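Local coordinates for protein NAD-dependent aldehyde dehydrogenase (PDB 3U4J) that probably oxidises aldehydes with NAD or NADP as electron acceptor, and is a tetrameric member of the aldehyde dehydrogenase family, at residues A69-F74 and V162-I167; G77-M82 and G215-V220; L194-F199 and F221-G226; E368-G373 and P386-G391. All blocks are in the same frame, centred on the assembly; numbering follows the deposited sequence.

Contact 1. Residues A69-F74 and V162-I167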
loop_
_atom_site.group_PDB
_atom_site.type_symbol
_atom_site.label_atom_id
_atom_site.label_comp_id
_atom_site.label_asym_id
_atom_site.label_seq_id
_atom_site.Cartn_x
_atom_site.Cartn_y
_atom_site.Cartn_z
ATOM N N ALA A 69 4.957 23.237 -26.261
ATOM C CA ALA A 69 6.219 22.467 -26.096
ATOM C C ALA A 69 6.019 21.302 -25.112
ATOM O O ALA A 69 6.485 20.196 -25.353
ATOM C CB ALA A 69 7.334 23.355 -25.636
ATOM N N ALA A 70 5.290 21.552 -24.028
ATOM C CA ALA A 70 4.961 20.495 -23.057
ATOM C C ALA A 70 4.077 19.452 -23.691
ATOM O O ALA A 70 4.239 18.273 -23.447
ATOM C CB ALA A 70 4.262 21.091 -21.831
ATOM N N ARG A 71 3.107 19.907 -24.482
ATOM C CA ARG A 71 2.229 19.011 -25.246
ATOM C C ARG A 71 3.025 18.064 -26.167
ATOM O O ARG A 71 2.813 16.838 -26.172
ATOM C CB ARG A 71 1.215 19.844 -26.034
ATOM C CG ARG A 71 -0.009 19.064 -26.552
ATOM C CD ARG A 71 -1.006 18.723 -25.433
ATOM N NE ARG A 71 -0.849 17.332 -25.036
ATOM C CZ ARG A 71 -1.418 16.763 -23.983
ATOM N NH1 ARG A 71 -2.208 17.450 -23.173
ATOM N NH2 ARG A 71 -1.180 15.485 -23.741
ATOM N N LYS A 72 3.935 18.640 -26.938
ATOM C CA LYS A 72 4.787 17.863 -27.842
ATOM C C LYS A 72 5.679 16.931 -27.025
ATOM O O LYS A 72 5.780 15.742 -27.338
ATOM C CB LYS A 72 5.626 18.806 -28.716
ATOM C CG LYS A 72 6.541 18.057 -29.723
ATOM C CD LYS A 72 7.282 19.018 -30.701
ATOM C CE LYS A 72 7.997 20.177 -29.979
ATOM N NZ LYS A 72 9.163 20.754 -30.750
ATOM N N ALA A 73 6.273 17.446 -25.942
ATOM C CA ALA A 73 7.134 16.603 -25.086
ATOM C C ALA A 73 6.403 15.382 -24.550
ATOM O O ALA A 73 6.966 14.305 -24.509
ATOM C CB ALA A 73 7.750 17.419 -23.933
ATOM N N PHE A 74 5.149 15.560 -24.145
ATOM C CA PHE A 74 4.344 14.475 -23.626
ATOM C C PHE A 74 3.810 13.507 -24.700
ATOM O O PHE A 74 3.871 12.272 -24.526
ATOM C CB PHE A 74 3.153 15.006 -22.846
ATOM C CG PHE A 74 2.444 13.930 -22.081
ATOM C CD1 PHE A 74 1.308 13.324 -22.591
ATOM C CD2 PHE A 74 2.968 13.471 -20.870
ATOM C CE1 PHE A 74 0.672 12.289 -21.886
ATOM C CE2 PHE A 74 2.352 12.452 -20.173
ATOM C CZ PHE A 74 1.200 11.849 -20.680
ATOM N N VAL A 162 -0.793 12.215 -15.654
ATOM C CA VAL A 162 -1.924 13.080 -16.030
ATOM C C VAL A 162 -1.665 13.796 -17.390
ATOM O O VAL A 162 -2.593 14.000 -18.152
ATOM C CB VAL A 162 -2.359 14.069 -14.865
ATOM C CG1 VAL A 162 -1.311 15.083 -14.572
ATOM C CG2 VAL A 162 -3.645 14.856 -15.214
ATOM N N GLY A 163 -0.416 14.153 -17.686
ATOM C CA GLY A 163 -0.063 14.780 -18.993
ATOM C C GLY A 163 0.613 16.128 -18.814
ATOM O O GLY A 163 1.664 16.211 -18.203
ATOM N N VAL A 164 0.005 17.196 -19.331
ATOM C CA VAL A 164 0.592 18.532 -19.247
ATOM C C VAL A 164 0.017 19.253 -18.058
ATOM O O VAL A 164 -1.207 19.441 -17.957
ATOM C CB VAL A 164 0.285 19.375 -20.517
ATOM C CG1 VAL A 164 0.861 20.803 -20.386
ATOM C CG2 VAL A 164 0.807 18.659 -21.769
ATOM N N VAL A 165 0.915 19.720 -17.188
ATOM C CA VAL A 165 0.542 20.363 -15.962
ATOM C C VAL A 165 1.045 21.801 -15.945
ATOM O O VAL A 165 2.250 22.052 -16.061
ATOM C CB VAL A 165 1.186 19.626 -14.755
ATOM C CG1 VAL A 165 0.713 20.261 -13.435
ATOM C CG2 VAL A 165 0.824 18.147 -14.772
ATOM N N GLY A 166 0.142 22.746 -15.749
ATOM C CA GLY A 166 0.558 24.126 -15.461
ATOM C C GLY A 166 0.761 24.339 -13.971
ATOM O O GLY A 166 -0.152 24.113 -13.184
ATOM N N ILE A 167 1.948 24.799 -13.589
ATOM C CA ILE A 167 2.298 24.996 -12.189
ATOM C C ILE A 167 2.533 26.481 -11.894
ATOM O O ILE A 167 3.440 27.076 -12.437
ATOM C CB ILE A 167 3.554 24.163 -11.827
ATOM C CG1 ILE A 167 3.315 22.678 -12.163
ATOM C CG2 ILE A 167 3.941 24.370 -10.343
ATOM C CD1 ILE A 167 4.563 21.781 -11.952
#

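Contact 2. Residues G77-M82 and G215-V220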
loop_
_atom_site.group_PDB
_atom_site.type_symbol
_atom_site.label_atom_id
_atom_site.label_comp_id
_atom_site.label_asym_id
_atom_site.label_seq_id
_atom_site.Cartn_x
_atom_site.Cartn_y
_atom_site.Cartn_z
ATOM N N GLY A 77 7.477 13.051 -27.373
ATOM C CA GLY A 77 8.863 13.003 -26.892
ATOM C C GLY A 77 9.094 11.765 -26.041
ATOM O O GLY A 77 8.159 11.026 -25.756
ATOM N N PRO A 78 10.349 11.518 -25.639
ATOM C CA PRO A 78 10.679 10.276 -24.945
ATOM C C PRO A 78 10.335 10.226 -23.428
ATOM O O PRO A 78 10.220 9.136 -22.873
ATOM C CB PRO A 78 12.195 10.175 -25.167
ATOM C CG PRO A 78 12.630 11.601 -25.241
ATOM C CD PRO A 78 11.561 12.193 -26.122
ATOM N N TRP A 79 10.147 11.376 -22.774
ATOM C CA TRP A 79 10.036 11.417 -21.295
ATOM C C TRP A 79 9.010 10.451 -20.700
ATOM O O TRP A 79 9.375 9.624 -19.853
ATOM C CB TRP A 79 9.832 12.858 -20.794
ATOM C CG TRP A 79 9.786 13.043 -19.295
ATOM C CD1 TRP A 79 8.685 13.262 -18.536
ATOM C CD2 TRP A 79 10.904 13.053 -18.403
ATOM N NE1 TRP A 79 9.046 13.415 -17.208
ATOM C CE2 TRP A 79 10.409 13.290 -17.109
ATOM C CE3 TRP A 79 12.293 12.889 -18.574
ATOM C CZ2 TRP A 79 11.258 13.356 -15.979
ATOM C CZ3 TRP A 79 13.129 12.968 -17.464
ATOM C CH2 TRP A 79 12.603 13.189 -16.181
ATOM N N PRO A 80 7.730 10.518 -21.139
ATOM C CA PRO A 80 6.808 9.617 -20.477
ATOM C C PRO A 80 7.017 8.169 -20.853
ATOM O O PRO A 80 6.553 7.315 -20.123
ATOM C CB PRO A 80 5.422 10.110 -20.942
ATOM C CG PRO A 80 5.672 10.741 -22.216
ATOM C CD PRO A 80 7.025 11.392 -22.098
ATOM N N ARG A 81 7.716 7.903 -21.963
ATOM C CA ARG A 81 7.997 6.533 -22.423
ATOM C C ARG A 81 9.285 5.939 -21.798
ATOM O O ARG A 81 9.545 4.736 -21.910
ATOM C CB ARG A 81 8.048 6.472 -23.974
ATOM C CG ARG A 81 6.633 6.266 -24.586
ATOM C CD ARG A 81 6.514 6.726 -26.047
ATOM N NE ARG A 81 6.482 8.192 -26.111
ATOM C CZ ARG A 81 5.433 8.944 -25.757
ATOM N NH1 ARG A 81 4.307 8.364 -25.333
ATOM N NH2 ARG A 81 5.504 10.274 -25.820
HETATM N N MSE A 82 10.070 6.779 -21.130
HETATM C CA MSE A 82 11.235 6.321 -20.373
HETATM C C MSE A 82 10.863 5.452 -19.160
HETATM O O MSE A 82 9.757 5.528 -18.662
HETATM C CB MSE A 82 12.006 7.531 -19.869
HETATM C CG MSE A 82 12.948 8.113 -20.880
HETATM SE SE MSE A 82 13.760 9.702 -20.065
HETATM C CE MSE A 82 14.933 10.222 -21.550
ATOM N N GLY A 215 20.198 17.163 -18.577
ATOM C CA GLY A 215 19.847 16.353 -19.753
ATOM C C GLY A 215 18.369 15.985 -19.840
ATOM O O GLY A 215 17.997 15.072 -20.565
ATOM N N ILE A 216 17.517 16.659 -19.073
ATOM C CA ILE A 216 16.074 16.395 -19.168
ATOM C C ILE A 216 15.631 16.853 -20.548
ATOM O O ILE A 216 16.019 17.951 -20.975
ATOM C CB ILE A 216 15.267 17.027 -17.992
ATOM C CG1 ILE A 216 15.684 16.315 -16.688
ATOM C CG2 ILE A 216 13.778 16.857 -18.190
ATOM C CD1 ILE A 216 14.906 16.734 -15.409
ATOM N N PRO A 217 14.873 16.003 -21.274
ATOM C CA PRO A 217 14.480 16.279 -22.660
ATOM C C PRO A 217 13.756 17.612 -22.811
ATOM O O PRO A 217 13.004 18.026 -21.927
ATOM C CB PRO A 217 13.531 15.122 -22.978
ATOM C CG PRO A 217 14.062 13.998 -22.118
ATOM C CD PRO A 217 14.330 14.707 -20.832
ATOM N N ASP A 218 14.047 18.284 -23.911
ATOM C CA ASP A 218 13.431 19.551 -24.287
ATOM C C ASP A 218 11.901 19.482 -24.123
ATOM O O ASP A 218 11.276 18.482 -24.519
ATOM C CB ASP A 218 13.775 19.821 -25.757
ATOM C CG ASP A 218 15.219 20.301 -25.951
ATOM O OD1 ASP A 218 15.954 20.444 -24.948
ATOM O OD2 ASP A 218 15.615 20.565 -27.113
ATOM N N GLY A 219 11.314 20.512 -23.514
ATOM C CA GLY A 219 9.846 20.617 -23.433
ATOM C C GLY A 219 9.240 19.927 -22.219
ATOM O O GLY A 219 8.062 20.110 -21.926
ATOM N N VAL A 220 10.038 19.123 -21.510
ATOM C CA VAL A 220 9.537 18.474 -20.269
ATOM C C VAL A 220 9.319 19.517 -19.175
ATOM O O VAL A 220 8.337 19.459 -18.440
ATOM C CB VAL A 220 10.476 17.383 -19.751
ATOM C CG1 VAL A 220 9.961 16.828 -18.389
ATOM C CG2 VAL A 220 10.577 16.240 -20.750
#

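Contact 3. Residues L194-F199 and F221-G226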
loop_
_atom_site.group_PDB
_atom_site.type_symbol
_atom_site.label_atom_id
_atom_site.label_comp_id
_atom_site.label_asym_id
_atom_site.label_seq_id
_atom_site.Cartn_x
_atom_site.Cartn_y
_atom_site.Cartn_z
ATOM N N LEU A 194 5.944 25.950 -15.838
ATOM C CA LEU A 194 6.094 26.566 -14.526
ATOM C C LEU A 194 5.957 28.067 -14.688
ATOM O O LEU A 194 6.674 28.665 -15.492
ATOM C CB LEU A 194 7.488 26.256 -13.932
ATOM C CG LEU A 194 7.873 26.869 -12.566
ATOM C CD1 LEU A 194 6.882 26.445 -11.504
ATOM C CD2 LEU A 194 9.277 26.485 -12.132
ATOM N N LYS A 195 5.042 28.660 -13.915
ATOM C CA LYS A 195 4.845 30.102 -13.871
ATOM C C LYS A 195 5.109 30.665 -12.460
ATOM O O LYS A 195 4.246 30.561 -11.582
ATOM C CB LYS A 195 3.416 30.425 -14.302
ATOM C CG LYS A 195 3.252 31.848 -14.820
ATOM C CD LYS A 195 2.932 32.783 -13.745
ATOM C CE LYS A 195 3.328 34.195 -14.170
ATOM N NZ LYS A 195 3.328 34.995 -12.929
ATOM N N PRO A 196 6.310 31.213 -12.214
ATOM C CA PRO A 196 6.538 31.762 -10.870
ATOM C C PRO A 196 6.019 33.198 -10.763
ATOM O O PRO A 196 5.599 33.798 -11.773
ATOM C CB PRO A 196 8.048 31.719 -10.727
ATOM C CG PRO A 196 8.552 31.870 -12.159
ATOM C CD PRO A 196 7.522 31.269 -13.057
ATOM N N SER A 197 6.042 33.738 -9.549
ATOM C CA SER A 197 5.587 35.093 -9.327
ATOM C C SER A 197 6.414 36.114 -10.109
ATOM O O SER A 197 7.622 35.981 -10.246
ATOM C CB SER A 197 5.668 35.436 -7.839
ATOM O OG SER A 197 5.453 36.817 -7.674
ATOM N N GLU A 198 5.734 37.152 -10.585
ATOM C CA GLU A 198 6.356 38.344 -11.190
ATOM C C GLU A 198 7.446 38.958 -10.333
ATOM O O GLU A 198 8.356 39.608 -10.865
ATOM C CB GLU A 198 5.278 39.407 -11.446
ATOM C CG GLU A 198 4.675 39.959 -10.142
ATOM C CD GLU A 198 3.328 40.669 -10.346
ATOM O OE1 GLU A 198 3.300 41.898 -10.154
ATOM O OE2 GLU A 198 2.321 40.004 -10.699
ATOM N N PHE A 199 7.335 38.824 -9.010
ATOM C CA PHE A 199 8.389 39.309 -8.106
ATOM C C PHE A 199 9.639 38.428 -7.976
ATOM O O PHE A 199 10.671 38.913 -7.518
ATOM C CB PHE A 199 7.861 39.515 -6.672
ATOM C CG PHE A 199 6.703 40.472 -6.577
ATOM C CD1 PHE A 199 6.798 41.758 -7.113
ATOM C CD2 PHE A 199 5.530 40.091 -5.964
ATOM C CE1 PHE A 199 5.727 42.664 -7.022
ATOM C CE2 PHE A 199 4.445 40.979 -5.862
ATOM C CZ PHE A 199 4.545 42.269 -6.399
ATOM N N PHE A 221 10.237 20.468 -19.070
ATOM C CA PHE A 221 10.204 21.448 -17.984
ATOM C C PHE A 221 10.437 22.819 -18.628
ATOM O O PHE A 221 11.557 23.162 -19.019
ATOM C CB PHE A 221 11.289 21.065 -16.941
ATOM C CG PHE A 221 11.359 21.962 -15.697
ATOM C CD1 PHE A 221 10.521 23.056 -15.509
ATOM C CD2 PHE A 221 12.340 21.699 -14.724
ATOM C CE1 PHE A 221 10.641 23.862 -14.363
ATOM C CE2 PHE A 221 12.454 22.482 -13.572
ATOM C CZ PHE A 221 11.614 23.576 -13.395
ATOM N N ASN A 222 9.356 23.588 -18.754
ATOM C CA ASN A 222 9.380 24.906 -19.393
ATOM C C ASN A 222 9.048 25.928 -18.320
ATOM O O ASN A 222 8.321 25.605 -17.371
ATOM C CB ASN A 222 8.268 24.980 -20.456
ATOM C CG ASN A 222 8.359 23.866 -21.461
ATOM O OD1 ASN A 222 9.147 23.938 -22.391
ATOM N ND2 ASN A 222 7.544 22.827 -21.285
ATOM N N VAL A 223 9.544 27.156 -18.473
ATOM C CA VAL A 223 9.213 28.207 -17.516
ATOM C C VAL A 223 8.834 29.478 -18.277
ATOM O O VAL A 223 9.552 29.881 -19.187
ATOM C CB VAL A 223 10.384 28.533 -16.566
ATOM C CG1 VAL A 223 10.000 29.597 -15.527
ATOM C CG2 VAL A 223 10.760 27.308 -15.801
ATOM N N VAL A 224 7.744 30.113 -17.839
ATOM C CA VAL A 224 7.292 31.382 -18.397
ATOM C C VAL A 224 7.167 32.379 -17.247
ATOM O O VAL A 224 6.925 31.991 -16.097
ATOM C CB VAL A 224 5.957 31.234 -19.186
ATOM C CG1 VAL A 224 6.168 30.389 -20.432
ATOM C CG2 VAL A 224 4.850 30.622 -18.312
ATOM N N THR A 225 7.361 33.656 -17.557
ATOM C CA THR A 225 7.339 34.705 -16.551
ATOM C C THR A 225 6.418 35.839 -17.017
ATOM O O THR A 225 6.167 36.018 -18.227
ATOM C CB THR A 225 8.760 35.248 -16.263
ATOM O OG1 THR A 225 9.348 35.755 -17.478
ATOM C CG2 THR A 225 9.666 34.120 -15.699
ATOM N N GLY A 226 5.921 36.604 -16.064
ATOM C CA GLY A 226 4.969 37.639 -16.406
ATOM C C GLY A 226 4.079 37.985 -15.234
ATOM O O GLY A 226 4.304 37.523 -14.090
HETATM O O HOH W 1 7.033 35.642 -13.520
#

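Contact 4. Residues E368-G373 and P386-G391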
loop_
_atom_site.group_PDB
_atom_site.type_symbol
_atom_site.label_atom_id
_atom_site.label_comp_id
_atom_site.label_asym_id
_atom_site.label_seq_id
_atom_site.Cartn_x
_atom_site.Cartn_y
_atom_site.Cartn_z
ATOM N N GLU A 368 -5.150 44.425 22.285
ATOM C CA GLU A 368 -4.076 45.119 22.991
ATOM C C GLU A 368 -2.732 44.900 22.285
ATOM O O GLU A 368 -2.248 43.758 22.203
ATOM C CB GLU A 368 -4.037 44.634 24.438
ATOM C CG GLU A 368 -3.000 45.302 25.333
ATOM C CD GLU A 368 -2.764 44.489 26.611
ATOM O OE1 GLU A 368 -2.031 44.958 27.505
ATOM O OE2 GLU A 368 -3.285 43.361 26.699
ATOM N N LEU A 369 -2.153 45.984 21.761
ATOM C CA LEU A 369 -0.889 45.925 21.042
ATOM C C LEU A 369 0.217 45.806 22.073
ATOM O O LEU A 369 0.437 46.739 22.853
ATOM C CB LEU A 369 -0.646 47.209 20.252
ATOM C CG LEU A 369 0.020 47.202 18.859
ATOM C CD1 LEU A 369 0.770 48.526 18.532
ATOM C CD2 LEU A 369 0.886 45.982 18.548
ATOM N N LEU A 370 0.945 44.696 22.053
ATOM C CA LEU A 370 2.016 44.488 23.033
ATOM C C LEU A 370 3.399 44.824 22.489
ATOM O O LEU A 370 4.326 45.101 23.256
ATOM C CB LEU A 370 1.998 43.052 23.558
ATOM C CG LEU A 370 0.760 42.584 24.318
ATOM C CD1 LEU A 370 0.964 41.143 24.832
ATOM C CD2 LEU A 370 0.446 43.525 25.488
ATOM N N LEU A 371 3.528 44.838 21.160
ATOM C CA LEU A 371 4.840 44.881 20.525
ATOM C C LEU A 371 4.652 45.222 19.057
ATOM O O LEU A 371 3.705 44.756 18.436
ATOM C CB LEU A 371 5.482 43.485 20.655
ATOM C CG LEU A 371 6.983 43.128 20.614
ATOM C CD1 LEU A 371 7.400 42.222 19.441
ATOM C CD2 LEU A 371 7.935 44.297 20.835
ATOM N N GLY A 372 5.542 46.050 18.517
ATOM C CA GLY A 372 5.622 46.263 17.080
ATOM C C GLY A 372 4.556 47.175 16.517
ATOM O O GLY A 372 4.257 48.203 17.096
ATOM N N GLY A 373 4.011 46.816 15.361
ATOM C CA GLY A 373 2.879 47.542 14.814
ATOM C C GLY A 373 3.251 48.769 13.983
ATOM O O GLY A 373 2.408 49.653 13.784
ATOM N N PRO A 386 8.320 43.006 14.283
ATOM C CA PRO A 386 7.623 41.904 14.927
ATOM C C PRO A 386 6.491 42.440 15.807
ATOM O O PRO A 386 6.710 43.349 16.642
ATOM C CB PRO A 386 8.709 41.268 15.789
ATOM C CG PRO A 386 9.948 41.508 15.030
ATOM C CD PRO A 386 9.784 42.891 14.452
ATOM N N THR A 387 5.307 41.872 15.617
ATOM C CA THR A 387 4.088 42.414 16.204
ATOM C C THR A 387 3.287 41.354 16.943
ATOM O O THR A 387 3.074 40.245 16.424
ATOM C CB THR A 387 3.221 43.080 15.100
ATOM O OG1 THR A 387 3.992 44.112 14.449
ATOM C CG2 THR A 387 1.896 43.672 15.686
ATOM N N VAL A 388 2.846 41.696 18.156
ATOM C CA VAL A 388 2.018 40.803 18.971
ATOM C C VAL A 388 0.775 41.537 19.505
ATOM O O VAL A 388 0.891 42.626 20.077
ATOM C CB VAL A 388 2.806 40.227 20.156
ATOM C CG1 VAL A 388 1.894 39.353 21.028
ATOM C CG2 VAL A 388 4.032 39.448 19.676
ATOM N N PHE A 389 -0.400 40.949 19.280
ATOM C CA PHE A 389 -1.659 41.407 19.889
ATOM C C PHE A 389 -2.130 40.432 20.963
ATOM O O PHE A 389 -2.061 39.202 20.785
ATOM C CB PHE A 389 -2.766 41.524 18.860
ATOM C CG PHE A 389 -2.689 42.742 17.995
ATOM C CD1 PHE A 389 -3.090 44.003 18.482
ATOM C CD2 PHE A 389 -2.281 42.630 16.665
ATOM C CE1 PHE A 389 -3.062 45.159 17.641
ATOM C CE2 PHE A 389 -2.236 43.760 15.816
ATOM C CZ PHE A 389 -2.633 45.041 16.315
ATOM N N ALA A 390 -2.615 40.984 22.072
ATOM C CA ALA A 390 -3.214 40.198 23.132
ATOM C C ALA A 390 -4.684 40.577 23.211
ATOM O O ALA A 390 -5.104 41.570 22.615
ATOM C CB ALA A 390 -2.527 40.484 24.441
ATOM N N GLY A 391 -5.479 39.780 23.927
ATOM C CA GLY A 391 -6.903 40.115 24.110
ATOM C C GLY A 391 -7.714 40.013 22.834
ATOM O O GLY A 391 -8.724 40.696 22.658
#

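Contact 1. Residues A69-F74 and V162-I167
Helix 69-74 packs against strand 164-167, with A70 facing V164 and F74 facing G163; the two short axes come within 8.7 Å and run roughly antiparallel, at 145°. V164 carries the apolar part of the contact. It sends one methyl to each of two helix residues. CG1 stands anti to the backbone N (chi1 178°) and meets A70 CB at 3.7 Å. CG2 sits over a face of the R71 guanidinium, toward its rim, with NH1 nearest at 3.5 Å from V164 CG2. The R71 chain bends at chi2 and chi3, which folds the flat group back over the valine. Salt bridges then fix its rotation: NH1 reaches D242 and NE reaches D75. D242 also accepts from V164 N, so one carboxylate ties R71 to the start of the strand. F74 uses the face of its ring. G163 CA stands over the ring centre in a CH-pi contact, 3.6 Å from the F74 centroid and 13° off the normal. G163 has backbone angles that call for glycine, and its CA comes close over the ring. The contact is typical of alpha/beta packing, in which a helix covers one face of a sheet. T191 of strand 191-195 touches F74 and V164, and its hydroxyl is hydrogen-bonded to A70 O. N222 of strand 221-223 packs on A69 and A70. R450 of a second subunit lies on R71 and F74, while helix 174-187 packs on I167 farther along strand 153-168.

Contact 2. Residues G77-M82 and G215-V220
W79 and V220 form the centre of this apolar contact, their side chains crossing at about a right angle. V220 is the bump. Its CG1 presses on one face of the indole, 3.6 Å from the centroid of the W79 five-membered ring and 5° off the normal. Its CG2 lies against the root of the ring, 3.5 Å from W79 CB and close to W79 CG. I216 CG2 rests on the same face at the far rim, 4.0 Å from W79 CZ3. P217 approaches the six-membered ring obliquely, with its CD 3.5 Å from W79 CE3. P78 CG and M82 CE both approach P217 CG. M82 is a selenomethionine whose extended chain brings CE to 3.9 Å from P217 CG. W79 CG is anti to the backbone N (chi1 -176°), which carries the indole out to these residues. W79 NE1 is hydrogen-bonded to I186 O of helix 174-187. R81 NH2 donates to G77 O at 2.8 Å and helps to close up the 77-82 loop. The partner loop is a helix-to-strand connection: a Schellman motif at G215 ends helix 202-214, and a type II beta turn from P217 to V220 leads into strand 221-223.

Contact 3. Residues L194-F199 and F221-G226
K195 NZ reaches across to G226 O at 2.9 Å and also donates to P196 O, 2.8 Å from the same K195 NZ. These two backbone carbonyls hold the amine, and Y227 O adds a weak third bond. The two segments belong to a beta-alpha-beta unit, with strands 191-195 and 221-223 side by side and parallel and helix 202-214 as the crossover. Such units build the Rossmann-like cofactor domain of this family. The bend at chi2 (-89°) turns the lysine chain along the strand ends. The amine stands above the plane of the G226 carbonyl, 52° out of it, and so does not lie on a lone pair. Two backbone bonds set the parallel register: L194 N to N222 O at 2.8 Å, and V224 N to L194 O at 3.0 Å. V223 CA adds a CA-H...O contact to L194 O. On the face of the sheet that carries L194 and V223, L194 CD2 meets the edge of the F221 ring in its plane, 3.7 Å from F221 CE1. The two side chains lie alongside each other and point the same way. P196 comes across V223, with P196 CD 3.9 Å from V223 CG1. Helix 202-214 covers F221, V223 and T225, while helix 60-75 packs on N222 and V224. Past the strands the two segments are bridged by water 1, which donates to P196 O at 2.9 Å and accepts from G226 N, also at 2.9 Å from the water oxygen.

Contact 4. Residues E368-G373 and P386-G391
E368 begins the antiparallel pairing with a two-way backbone link to A390: E368 N donates to A390 O at 2.9 Å, and A390 N donates to E368 O at 2.8 Å. L369 faces F389 as a non-hydrogen-bonded pair. Its CD2 lies over one face of the phenyl ring, toward the rim, and its CG is 3.9 Å from F389 CE1. L370 N donates to V388 O at 2.9 Å. Its side chain turns to A390, with L370 CD1 3.6 Å from A390 CB. The register shifts by one between L369 and L371, a beta bulge. L371 therefore pairs with V388, whose N-H comes to L371 O from above the carbonyl plane at 3.2 Å. L371 CD1 lies against P386 O at 3.1 Å, with P386 CB farther off. G372, whose positive phi favours glycine, makes a CA-H...O contact with P386 O. G373 N then bonds to T387 OG1 at 2.9 Å. That hydroxyl is anti to the carbonyl carbon (chi1 -58°) and is also hydrogen-bonded to A385 O. Helices 317-330 and 285-297 pack on the side of L371 and V388, and helix 349-364 on that of T387 and F389. Backbone bonds thus hold strand 368-371 to strand 383-390 as far as L371, and T387 OG1 takes over only at G373 N. The leucines add apolar packing on both faces, against V388, F389 and A390.

In the fold
From the N terminus, helix 60-75 opens contact 1 and the loop after it opens contact 2. Contact 1 closes first, tying that helix to strand 153-168. Contact 2 closes later and ties the loop to the turn before strand 221-223, so the two cross. They also touch, through a probable hydrogen bond of R81 NH2 to F74 O. Contact 3 opens after contact 1 has closed and crosses contact 2. It closes the beta-alpha-beta loop over helix 202-214, joining two neighbouring strands. Contacts 1 and 3 share one sheet, where I167 O meets K195 N. Contact 4 closes a short loop in the other sheet, its centre about 37 Å from that of contact 3.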